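PDB 5IQK: beta-lactamase Rm3 from Uncultured bacterium, which hydrolyses beta-lactam antibiotics as a subclass B3 metallo-beta-lactamase, probably with the help of zinc ions held in its active site. Local coordinates for residues N75-I80 with A178-A183; G110-G113 with Q118-A121; H155-L160 with S195-A200; L219-P224 with R251-A256. All coordinates share one frame; numbering follows the deposited sequence.

Interaction 1: residues N75-I80 with A178-A183; sequences NSHGHI and ADSINA. With ZN (zinc ion), chain C.
The HxHxDH zinc-binding motif of the metallo-beta-lactamase fold runs from His77 to His82, and here its first histidine is held from behind by Asp179, just after strand 171-178. His77 NE2 binds a zinc ion at 2.1 Å. On the far side of the ring, His77 ND1 donates to Asp179 OD1 at 2.6 Å. The oxygen uses its syn lone pair, but it lies 23° out of the imidazole plane and the N-H...O angle is only 139°, so this short bond is bent. Asp179 points its CG away from its own backbone N (chi1 -166°), which carries the carboxylate to the histidine. Asp179 OD1 also takes a weak bond from Ser180 N, and Ser76 CB packs 3.3 Å from this same oxygen. Ser76 OG turns to Asp46. Ser180 OG meets a water at 2.6 Å that also lies on the zinc. Asn75 ND2 ties down His77 O at 2.9 Å, steadying the backbone that precedes His79, whose ND1 is another zinc ligand. Imidazole suits the place because one nitrogen can bind metal while the other donates to a carboxylate. Such a second-shell His-carboxylate pair, which fixes the rotation of a ligand ring, is typical of zinc sites.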
loop_
_atom_site.group_PDB
_atom_site.type_symbol
_atom_site.label_atom_id
_atom_site.label_comp_id
_atom_site.label_asym_id
_atom_site.label_seq_id
_atom_site.Cartn_x
_atom_site.Cartn_y
_atom_site.Cartn_z
ATOM N N ASN A 75 -6.396 -3.519 0.250
ATOM C CA ASN A 75 -5.960 -2.533 -0.726
ATOM C C ASN A 75 -5.546 -1.229 -0.041
ATOM O O ASN A 75 -6.108 -0.858 0.992
ATOM C CB ASN A 75 -7.077 -2.269 -1.740
ATOM C CG ASN A 75 -6.756 -1.118 -2.680
ATOM O OD1 ASN A 75 -7.433 -0.085 -2.671
ATOM N ND2 ASN A 75 -5.702 -1.276 -3.471
ATOM N N SER A 76 -4.557 -0.549 -0.608
ATOM C CA SER A 76 -4.175 0.776 -0.139
ATOM C C SER A 76 -4.957 1.842 -0.917
ATOM O O SER A 76 -5.751 2.587 -0.339
ATOM C CB SER A 76 -2.673 0.995 -0.293
ATOM O OG SER A 76 -2.277 0.765 -1.633
ATOM N N HIS A 77 -4.755 1.902 -2.230
ATOM C CA HIS A 77 -5.602 2.776 -3.062
ATOM C C HIS A 77 -5.789 2.223 -4.477
ATOM O O HIS A 77 -5.135 1.253 -4.875
ATOM C CB HIS A 77 -5.061 4.218 -3.098
ATOM C CG HIS A 77 -3.739 4.401 -3.794
ATOM N ND1 HIS A 77 -2.534 4.117 -3.189
ATOM C CD2 HIS A 77 -3.430 4.945 -5.001
ATOM C CE1 HIS A 77 -1.542 4.424 -4.010
ATOM N NE2 HIS A 77 -2.057 4.924 -5.115
ATOM N N GLY A 78 -6.679 2.862 -5.231
ATOM C CA GLY A 78 -7.227 2.293 -6.451
ATOM C C GLY A 78 -6.435 2.470 -7.736
ATOM O O GLY A 78 -6.899 2.096 -8.810
ATOM N N HIS A 79 -5.251 3.054 -7.649
ATOM C CA HIS A 79 -4.419 3.164 -8.840
ATOM C C HIS A 79 -3.978 1.805 -9.337
ATOM O O HIS A 79 -3.790 0.882 -8.541
ATOM C CB HIS A 79 -3.199 4.031 -8.573
ATOM C CG HIS A 79 -3.490 5.500 -8.553
ATOM N ND1 HIS A 79 -2.696 6.393 -7.875
ATOM C CD2 HIS A 79 -4.475 6.231 -9.133
ATOM C CE1 HIS A 79 -3.164 7.617 -8.046
ATOM N NE2 HIS A 79 -4.250 7.548 -8.796
ATOM N N ILE A 80 -3.790 1.707 -10.651
ATOM C CA ILE A 80 -3.448 0.445 -11.305
ATOM C C ILE A 80 -2.187 -0.223 -10.745
ATOM O O ILE A 80 -2.068 -1.448 -10.794
ATOM C CB ILE A 80 -3.297 0.657 -12.843
ATOM C CG1 ILE A 80 -3.089 -0.677 -13.570
ATOM C CG2 ILE A 80 -2.165 1.642 -13.161
ATOM C CD1 ILE A 80 -3.343 -0.602 -15.078
ATOM N N ALA A 178 1.887 2.004 5.044
ATOM C CA ALA A 178 1.438 3.369 4.774
ATOM C C ALA A 178 1.148 3.559 3.304
ATOM O O ALA A 178 1.965 3.236 2.440
ATOM C CB ALA A 178 2.472 4.378 5.236
ATOM N N ASP A 179 -0.035 4.081 3.020
ATOM C CA ASP A 179 -0.376 4.390 1.652
ATOM C C ASP A 179 0.480 5.541 1.136
ATOM O O ASP A 179 1.052 6.312 1.913
ATOM C CB ASP A 179 -1.859 4.747 1.526
ATOM C CG ASP A 179 -2.322 4.748 0.080
ATOM O OD1 ASP A 179 -1.624 4.124 -0.769
ATOM O OD2 ASP A 179 -3.353 5.374 -0.209
ATOM N N SER A 180 0.561 5.649 -0.181
ATOM C CA SER A 180 1.123 6.843 -0.821
ATOM C C SER A 180 0.425 8.087 -0.316
ATOM O O SER A 180 -0.799 8.109 -0.242
ATOM C CB SER A 180 0.959 6.764 -2.340
ATOM O OG SER A 180 1.601 5.618 -2.859
ATOM N N ILE A 181 1.202 9.113 0.025
ATOM C CA ILE A 181 0.667 10.423 0.391
ATOM C C ILE A 181 1.414 11.522 -0.364
ATOM O O ILE A 181 1.473 12.674 0.083
ATOM C CB ILE A 181 0.764 10.674 1.907
ATOM C CG1 ILE A 181 2.172 10.368 2.406
ATOM C CG2 ILE A 181 -0.252 9.815 2.648
ATOM C CD1 ILE A 181 2.410 10.769 3.843
ATOM N N ASN A 182 1.982 11.158 -1.513
ATOM C CA ASN A 182 2.707 12.128 -2.313
ATOM C C ASN A 182 1.771 12.865 -3.272
ATOM O O ASN A 182 0.968 12.251 -3.986
ATOM C CB ASN A 182 3.875 11.457 -3.064
ATOM C CG ASN A 182 3.444 10.302 -3.983
ATOM O OD1 ASN A 182 2.494 9.565 -3.705
ATOM N ND2 ASN A 182 4.182 10.132 -5.077
ATOM N N ALA A 183 1.874 14.191 -3.259
ATOM C CA ALA A 183 1.062 15.049 -4.117
ATOM C C ALA A 183 1.610 15.075 -5.547
ATOM O O ALA A 183 2.287 16.034 -5.964
ATOM C CB ALA A 183 0.990 16.469 -3.543
HETATM ZN ZN ZN C . -1.132 6.037 -6.596
HETATM O O HOH W 1 1.136 5.839 -5.394
HETATM O O HOH W 2 0.360 5.339 -7.538
#

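Interaction 2: residues G110-G113 with Q118-A121. With ZN (zinc ion), chain F.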
loop_
_atom_site.group_PDB
_atom_site.type_symbol
_atom_site.label_atom_id
_atom_site.label_comp_id
_atom_site.label_asym_id
_atom_site.label_seq_id
_atom_site.Cartn_x
_atom_site.Cartn_y
_atom_site.Cartn_z
ATOM N N GLY A 110 -12.394 -1.041 -12.562
ATOM C CA GLY A 110 -11.054 -1.174 -13.107
ATOM C C GLY A 110 -10.525 0.149 -13.644
ATOM O O GLY A 110 -9.627 0.172 -14.486
ATOM N N GLU A 111 -11.070 1.258 -13.152
ATOM C CA GLU A 111 -10.583 2.580 -13.558
ATOM C C GLU A 111 -11.030 3.649 -12.576
ATOM O O GLU A 111 -12.055 3.509 -11.898
ATOM C CB GLU A 111 -11.054 2.943 -14.961
ATOM C CG GLU A 111 -12.548 3.023 -15.122
ATOM C CD GLU A 111 -12.950 3.165 -16.573
ATOM O OE1 GLU A 111 -12.290 3.945 -17.298
ATOM O OE2 GLU A 111 -13.917 2.491 -16.990
ATOM N N VAL A 112 -10.241 4.711 -12.475
ATOM C CA VAL A 112 -10.511 5.716 -11.471
ATOM C C VAL A 112 -11.537 6.716 -11.986
ATOM O O VAL A 112 -11.803 6.788 -13.186
ATOM C CB VAL A 112 -9.235 6.431 -11.046
ATOM C CG1 VAL A 112 -8.202 5.410 -10.529
ATOM C CG2 VAL A 112 -8.666 7.227 -12.216
ATOM N N GLY A 113 -12.131 7.457 -11.061
ATOM C CA GLY A 113 -13.145 8.437 -11.391
ATOM C C GLY A 113 -12.571 9.832 -11.497
ATOM O O GLY A 113 -11.383 10.045 -11.263
ATOM N N GLN A 118 -5.089 11.418 -11.124
ATOM C CA GLN A 118 -4.613 10.811 -12.365
ATOM C C GLN A 118 -5.728 10.236 -13.245
ATOM O O GLN A 118 -5.483 9.388 -14.113
ATOM C CB GLN A 118 -3.560 9.747 -12.048
ATOM C CG GLN A 118 -2.387 10.345 -11.289
ATOM C CD GLN A 118 -1.290 9.345 -10.991
ATOM O OE1 GLN A 118 -0.865 9.206 -9.837
ATOM N NE2 GLN A 118 -0.808 8.666 -12.023
ATOM N N TYR A 119 -6.943 10.765 -13.073
ATOM C CA TYR A 119 -8.059 10.440 -13.962
ATOM C C TYR A 119 -7.672 10.738 -15.409
ATOM O O TYR A 119 -7.017 11.736 -15.642
ATOM C CB TYR A 119 -9.297 11.267 -13.580
ATOM C CG TYR A 119 -10.490 11.021 -14.465
ATOM C CD1 TYR A 119 -10.931 11.993 -15.379
ATOM C CD2 TYR A 119 -11.180 9.815 -14.398
ATOM C CE1 TYR A 119 -12.037 11.759 -16.182
ATOM C CE2 TYR A 119 -12.285 9.577 -15.183
ATOM C CZ TYR A 119 -12.705 10.546 -16.084
ATOM O OH TYR A 119 -13.803 10.296 -16.872
ATOM N N HIS A 120 -8.043 9.871 -16.356
ATOM C CA HIS A 120 -7.769 10.099 -17.785
ATOM C C HIS A 120 -6.290 9.893 -18.118
ATOM O O HIS A 120 -5.882 10.115 -19.256
ATOM C CB HIS A 120 -8.211 11.531 -18.213
ATOM C CG HIS A 120 -8.554 11.672 -19.662
ATOM N ND1 HIS A 120 -8.572 12.896 -20.303
ATOM C CD2 HIS A 120 -8.926 10.757 -20.588
ATOM C CE1 HIS A 120 -8.931 12.722 -21.562
ATOM N NE2 HIS A 120 -9.154 11.436 -21.760
ATOM N N ALA A 121 -5.486 9.462 -17.143
ATOM C CA ALA A 121 -4.042 9.375 -17.346
ATOM C C ALA A 121 -3.465 8.030 -16.897
ATOM O O ALA A 121 -2.254 7.895 -16.749
ATOM C CB ALA A 121 -3.329 10.517 -16.608
HETATM ZN ZN ZN F . -8.219 14.968 -19.563
HETATM O O HOH W 3 -6.313 14.898 -18.787
#
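Gln118 O accepts from Ala121 N at 3.0 Å, closing a type II beta turn, and Val112 CG2, in the loop that leaves helix 101-109, is a loose neighbour of the same oxygen at 4.3 Å. The turn sits in the long surface loop between that helix and strand 131-133 of the metallo-beta-lactamase fold, and the contact folds the loop back on itself through Val112, Gly113 and Tyr119. Val112 is a compact branched residue. It turns CG2 toward the second segment, where Val112 CG2 packs 3.7 Å from Tyr119 CA, and its other methyl, CG1, faces the zinc-ligand loop near Gly78 and His79. The Tyr119 ring reaches back along the first segment because its CG stands opposite the backbone N (chi1 179°). Val112 O lies in the ring plane at the CD2 and CE2 edge, 3.3 Å from Tyr119 CD2, so a carbonyl dipole meets the slightly positive aromatic hydrogens. Gly113 O comes nearer still, 3.1 Å from Tyr119 CD2, but obliquely. His120 occupies the third position of the turn with positive phi, 73°. Gln118 N is hydrogen-bonded to the Asp116 carboxylate, and the Gln118 side chain leads away to His79 and His155 at the active site. His120 instead starts its side chain away from the packing and binds a separate zinc ion at the protein surface, with His120 ND1 2.2 Å from the metal and water 3 at 2.1 Å.

Interaction 3: residues H155-L160 with S195-A200. With ZN (zinc ion), chain C.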
loop_
_atom_site.group_PDB
_atom_site.type_symbol
_atom_site.label_atom_id
_atom_site.label_comp_id
_atom_site.label_asym_id
_atom_site.label_seq_id
_atom_site.Cartn_x
_atom_site.Cartn_y
_atom_site.Cartn_z
ATOM N N HIS A 155 -3.372 11.599 -1.929
ATOM C CA HIS A 155 -2.803 11.127 -3.183
ATOM C C HIS A 155 -3.934 10.605 -4.066
ATOM O O HIS A 155 -3.893 10.755 -5.292
ATOM C CB HIS A 155 -1.735 10.054 -2.900
ATOM C CG HIS A 155 -1.263 9.308 -4.108
ATOM N ND1 HIS A 155 -0.263 9.777 -4.936
ATOM C CD2 HIS A 155 -1.621 8.097 -4.605
ATOM C CE1 HIS A 155 -0.046 8.900 -5.902
ATOM N NE2 HIS A 155 -0.845 7.864 -5.713
ATOM N N THR A 156 -4.939 9.996 -3.431
ATOM C CA THR A 156 -6.243 9.699 -4.052
ATOM C C THR A 156 -7.312 9.948 -2.994
ATOM O O THR A 156 -6.993 9.990 -1.799
ATOM C CB THR A 156 -6.373 8.245 -4.554
ATOM O OG1 THR A 156 -6.371 7.356 -3.434
ATOM C CG2 THR A 156 -5.238 7.871 -5.494
ATOM N N PRO A 157 -8.579 10.125 -3.407
ATOM C CA PRO A 157 -9.633 10.340 -2.406
ATOM C C PRO A 157 -9.858 9.132 -1.537
ATOM O O PRO A 157 -10.488 9.267 -0.482
ATOM C CB PRO A 157 -10.875 10.622 -3.248
ATOM C CG PRO A 157 -10.326 11.189 -4.505
ATOM C CD PRO A 157 -9.065 10.423 -4.769
ATOM N N GLY A 158 -9.378 7.970 -1.977
ATOM C CA GLY A 158 -9.691 6.726 -1.281
ATOM C C GLY A 158 -8.562 6.043 -0.533
ATOM O O GLY A 158 -8.713 4.897 -0.107
ATOM N N GLY A 159 -7.455 6.752 -0.332
ATOM C CA GLY A 159 -6.282 6.163 0.282
ATOM C C GLY A 159 -6.522 5.553 1.647
ATOM O O GLY A 159 -7.224 6.130 2.503
ATOM N N LEU A 160 -5.967 4.356 1.844
ATOM C CA LEU A 160 -6.056 3.649 3.117
ATOM C C LEU A 160 -4.694 3.160 3.606
ATOM O O LEU A 160 -3.937 2.588 2.838
ATOM C CB LEU A 160 -6.964 2.433 2.994
ATOM C CG LEU A 160 -8.448 2.429 3.307
ATOM C CD1 LEU A 160 -8.858 0.975 3.284
ATOM C CD2 LEU A 160 -8.722 3.066 4.660
ATOM N N SER A 195 -11.987 21.113 -8.969
ATOM C CA SER A 195 -13.431 21.168 -8.769
ATOM C C SER A 195 -13.987 19.767 -8.492
ATOM O O SER A 195 -15.031 19.626 -7.843
ATOM C CB SER A 195 -14.125 21.763 -9.993
ATOM O OG SER A 195 -13.778 21.032 -11.160
ATOM N N GLU A 196 -13.282 18.740 -8.963
ATOM C CA GLU A 196 -13.711 17.349 -8.761
ATOM C C GLU A 196 -13.200 16.787 -7.448
ATOM O O GLU A 196 -13.850 15.935 -6.833
ATOM C CB GLU A 196 -13.243 16.459 -9.922
ATOM C CG GLU A 196 -13.838 16.866 -11.263
ATOM C CD GLU A 196 -15.330 16.608 -11.347
ATOM O OE1 GLU A 196 -16.028 17.405 -12.004
ATOM O OE2 GLU A 196 -15.809 15.617 -10.756
ATOM N N TYR A 197 -12.037 17.265 -7.006
ATOM C CA TYR A 197 -11.477 16.801 -5.738
ATOM C C TYR A 197 -11.156 17.996 -4.842
ATOM O O TYR A 197 -9.989 18.255 -4.537
ATOM C CB TYR A 197 -10.223 15.942 -5.990
ATOM C CG TYR A 197 -9.657 15.219 -4.773
ATOM C CD1 TYR A 197 -10.360 15.160 -3.569
ATOM C CD2 TYR A 197 -8.409 14.602 -4.834
ATOM C CE1 TYR A 197 -9.826 14.497 -2.453
ATOM C CE2 TYR A 197 -7.873 13.931 -3.726
ATOM C CZ TYR A 197 -8.588 13.889 -2.543
ATOM O OH TYR A 197 -8.049 13.239 -1.455
ATOM N N PRO A 198 -12.202 18.710 -4.385
ATOM C CA PRO A 198 -11.958 19.944 -3.633
ATOM C C PRO A 198 -11.375 19.697 -2.262
ATOM O O PRO A 198 -10.773 20.617 -1.709
ATOM C CB PRO A 198 -13.354 20.574 -3.525
ATOM C CG PRO A 198 -14.293 19.436 -3.636
ATOM C CD PRO A 198 -13.641 18.489 -4.614
ATOM N N ASN A 199 -11.508 18.475 -1.738
ATOM C CA ASN A 199 -11.023 18.201 -0.390
ATOM C C ASN A 199 -9.586 17.728 -0.353
ATOM O O ASN A 199 -9.098 17.314 0.694
ATOM C CB ASN A 199 -11.894 17.155 0.298
ATOM C CG ASN A 199 -12.141 17.492 1.746
ATOM O OD1 ASN A 199 -12.518 18.607 2.057
ATOM N ND2 ASN A 199 -11.888 16.543 2.643
ATOM N N ALA A 200 -8.903 17.806 -1.489
ATOM C CA ALA A 200 -7.567 17.240 -1.609
ATOM C C ALA A 200 -6.599 17.756 -0.530
ATOM O O ALA A 200 -5.888 16.952 0.095
ATOM C CB ALA A 200 -6.999 17.507 -3.015
HETATM ZN ZN ZN C . -1.132 6.037 -6.596
HETATM O O HOH W 1 1.136 5.839 -5.394
HETATM O O HOH W 2 0.360 5.339 -7.538
#
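Tyr197 directs its ring from CB toward Pro157, which follows the zinc ligand His155 by two residues, and the two make a CH-pi contact beside the active-site loop of this metallo-beta-lactamase fold. At the root of the ring, Tyr197 CG is already 4.1 Å from Pro157 CG. Further out the proline lies squarely over the face: Pro157 CG sits 3.7 Å from the centroid of the Tyr197 ring and only 8° off its normal, with Pro157 CD nearest Tyr197 CE2. A proline suits this place because its compact, rigid ring presents polarised C-H bonds to the aromatic pi cloud. The other face is covered from within the tyrosine's own segment. Ala200 CB stands 3.6 Å above the plane of the Tyr197 ring, brought there by the type I turn from Tyr197 to Ala200, so the phenol is sandwiched between a proline and the first residue of helix 200-212. The position of CG opposite the backbone N (chi1 -171°) extends the ring across the contact. At the tip, Tyr197 OH rests 3.4 Å from Pro157 CA, and its polar partner is Asp203 of that helix. Thr156 to Gly159 form a second type I turn, in which Thr156 OG1 takes only a weak bond from Gly158 N. One residue before this turn, His155 points its ring the other way: ND1 is held by Asn182 O, and His155 NE2 binds the zinc ion at 2.0 Å.

Interaction 4: residues L219-P224 with R251-A256. With ZN (zinc ion), chain D.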
loop_
_atom_site.group_PDB
_atom_site.type_symbol
_atom_site.label_atom_id
_atom_site.label_comp_id
_atom_site.label_asym_id
_atom_site.label_seq_id
_atom_site.Cartn_x
_atom_site.Cartn_y
_atom_site.Cartn_z
ATOM N N LEU A 219 7.783 0.110 9.365
ATOM C CA LEU A 219 7.061 0.752 8.276
ATOM C C LEU A 219 7.351 0.106 6.927
ATOM O O LEU A 219 8.506 -0.101 6.554
ATOM C CB LEU A 219 7.408 2.243 8.222
ATOM C CG LEU A 219 6.858 3.028 7.024
ATOM C CD1 LEU A 219 5.329 3.045 7.098
ATOM C CD2 LEU A 219 7.417 4.449 6.969
ATOM N N ILE A 220 6.279 -0.199 6.197
ATOM C CA ILE A 220 6.369 -0.496 4.776
ATOM C C ILE A 220 5.492 0.509 4.016
ATOM O O ILE A 220 4.286 0.602 4.265
ATOM C CB ILE A 220 5.918 -1.924 4.434
ATOM C CG1 ILE A 220 6.679 -2.962 5.270
ATOM C CG2 ILE A 220 6.111 -2.190 2.945
ATOM C CD1 ILE A 220 5.937 -3.379 6.531
ATOM N N SER A 221 6.089 1.274 3.113
ATOM C CA SER A 221 5.308 2.207 2.287
ATOM C C SER A 221 4.884 1.551 0.973
ATOM O O SER A 221 5.605 0.711 0.432
ATOM C CB SER A 221 6.113 3.481 1.999
ATOM O OG SER A 221 7.406 3.139 1.535
ATOM N N ALA A 222 3.727 1.959 0.455
ATOM C CA ALA A 222 3.157 1.380 -0.760
ATOM C C ALA A 222 4.174 1.382 -1.904
ATOM O O ALA A 222 4.265 0.414 -2.662
ATOM C CB ALA A 222 1.887 2.138 -1.159
ATOM N N HIS A 223 4.949 2.459 -2.009
ATOM C CA HIS A 223 6.147 2.449 -2.857
ATOM C C HIS A 223 7.340 2.291 -1.917
ATOM O O HIS A 223 7.631 3.206 -1.144
ATOM C CB HIS A 223 6.249 3.740 -3.700
ATOM C CG HIS A 223 5.268 3.805 -4.828
ATOM N ND1 HIS A 223 5.631 3.629 -6.148
ATOM C CD2 HIS A 223 3.935 4.039 -4.833
ATOM C CE1 HIS A 223 4.560 3.729 -6.914
ATOM N NE2 HIS A 223 3.520 3.996 -6.140
ATOM N N PRO A 224 8.012 1.117 -1.946
ATOM C CA PRO A 224 8.959 0.736 -0.886
ATOM C C PRO A 224 10.131 1.708 -0.693
ATOM O O PRO A 224 10.527 1.905 0.449
ATOM C CB PRO A 224 9.459 -0.653 -1.334
ATOM C CG PRO A 224 9.169 -0.727 -2.793
ATOM C CD PRO A 224 7.907 0.078 -2.984
ATOM N N ARG A 251 6.909 9.283 11.207
ATOM C CA ARG A 251 7.124 10.730 11.320
ATOM C C ARG A 251 8.004 11.270 10.198
ATOM O O ARG A 251 7.749 12.356 9.671
ATOM C CB ARG A 251 7.755 11.100 12.666
ATOM C CG ARG A 251 6.885 10.883 13.884
ATOM C CD ARG A 251 7.536 11.547 15.097
ATOM N NE ARG A 251 7.409 13.002 15.038
ATOM C CZ ARG A 251 8.273 13.858 15.581
ATOM N NH1 ARG A 251 9.335 13.410 16.240
ATOM N NH2 ARG A 251 8.077 15.167 15.463
ATOM N N ALA A 252 9.036 10.519 9.833
ATOM C CA ALA A 252 9.929 10.941 8.759
ATOM C C ALA A 252 9.232 10.859 7.404
ATOM O O ALA A 252 9.467 11.680 6.526
ATOM C CB ALA A 252 11.192 10.094 8.757
ATOM N N TYR A 253 8.386 9.848 7.251
ATOM C CA TYR A 253 7.601 9.639 6.041
ATOM C C TYR A 253 6.667 10.823 5.805
ATOM O O TYR A 253 6.555 11.346 4.684
ATOM C CB TYR A 253 6.811 8.343 6.180
ATOM C CG TYR A 253 5.982 7.902 4.990
ATOM C CD1 TYR A 253 6.585 7.423 3.839
ATOM C CD2 TYR A 253 4.590 7.916 5.047
ATOM C CE1 TYR A 253 5.822 6.980 2.759
ATOM C CE2 TYR A 253 3.818 7.476 3.979
ATOM C CZ TYR A 253 4.441 7.017 2.836
ATOM O OH TYR A 253 3.680 6.573 1.778
ATOM N N VAL A 254 6.006 11.256 6.872
ATOM C CA VAL A 254 5.111 12.412 6.776
ATOM C C VAL A 254 5.899 13.694 6.520
ATOM O O VAL A 254 5.492 14.535 5.710
ATOM C CB VAL A 254 4.265 12.577 8.047
ATOM C CG1 VAL A 254 3.472 13.896 8.007
ATOM C CG2 VAL A 254 3.331 11.381 8.211
ATOM N N ALA A 255 7.030 13.848 7.204
ATOM C CA ALA A 255 7.855 15.034 7.016
ATOM C C ALA A 255 8.266 15.201 5.551
ATOM O O ALA A 255 8.193 16.304 5.006
ATOM C CB ALA A 255 9.084 14.972 7.908
ATOM N N ALA A 256 8.656 14.097 4.910
ATOM C CA ALA A 256 9.063 14.116 3.505
ATOM C C ALA A 256 7.904 14.473 2.575
ATOM O O ALA A 256 8.076 15.204 1.591
ATOM C CB ALA A 256 9.664 12.774 3.110
HETATM ZN ZN ZN D . 1.559 3.857 -6.638
HETATM O O HOH W 4 4.569 5.087 -0.616
HETATM O O HOH W 1 1.136 5.839 -5.394
HETATM O O HOH W 2 0.360 5.339 -7.538
#
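Tyr253 lays its ring beside Ser221, with Tyr253 CE1 3.6 Å from Ser221 CB, and so packs helix 249-269 against edge strand 218-221 of the five-stranded sheet in this alpha-beta/beta-alpha sandwich. Two residues back along the strand, Leu219 CD2 lies 4.0 Å from Tyr253 CB, and the two side chains cross at about a right angle. A leucine suits this place because its branched end gives the tyrosine's CB an apolar neighbour. The small serine suits the spot where the aromatic ring comes close to the strand. Tyr253 CG lies opposite its own backbone N (chi1 -177°), which sends the phenol from the helix out over the strand end. There the hydroxyl is held twice: it bonds to Asp179 O, and water 4, in the ring plane, donates to Tyr253 OH at 3.0 Å. That same water accepts from His223 N, also at 3.0 Å, so the helix reaches the backbone of a metal ligand through one water bridge. Ser221 OG donates to His223 O at 2.7 Å, approaching from above the carbonyl plane by 49°, and it also bonds to Ser227. With its backbone gripped at both N and O, His223 presents NE2 to the second active-site zinc ion at 2.0 Å.

In the fold
From the N terminus, the chain runs through the first five strands of the seven-stranded sheet to residues 75-80, just after strand 70-74, and opens interaction 1. Interaction 2 follows as a short local closure wholly within that large loop, near the active-site rim. Residues 155-160 begin interaction 3 before 178-183 complete interaction 1, so these two cross; interaction 3 then closes at 195-200, at the start of helix 200-212. Interaction 4 comes afterwards in series, joining strand 218-221 of the five-stranded sheet to helix 249-269. Interactions 1 and 3 share one zinc ion, and two waters link them with interaction 4, so ligands from both sheets' loops converge on one site.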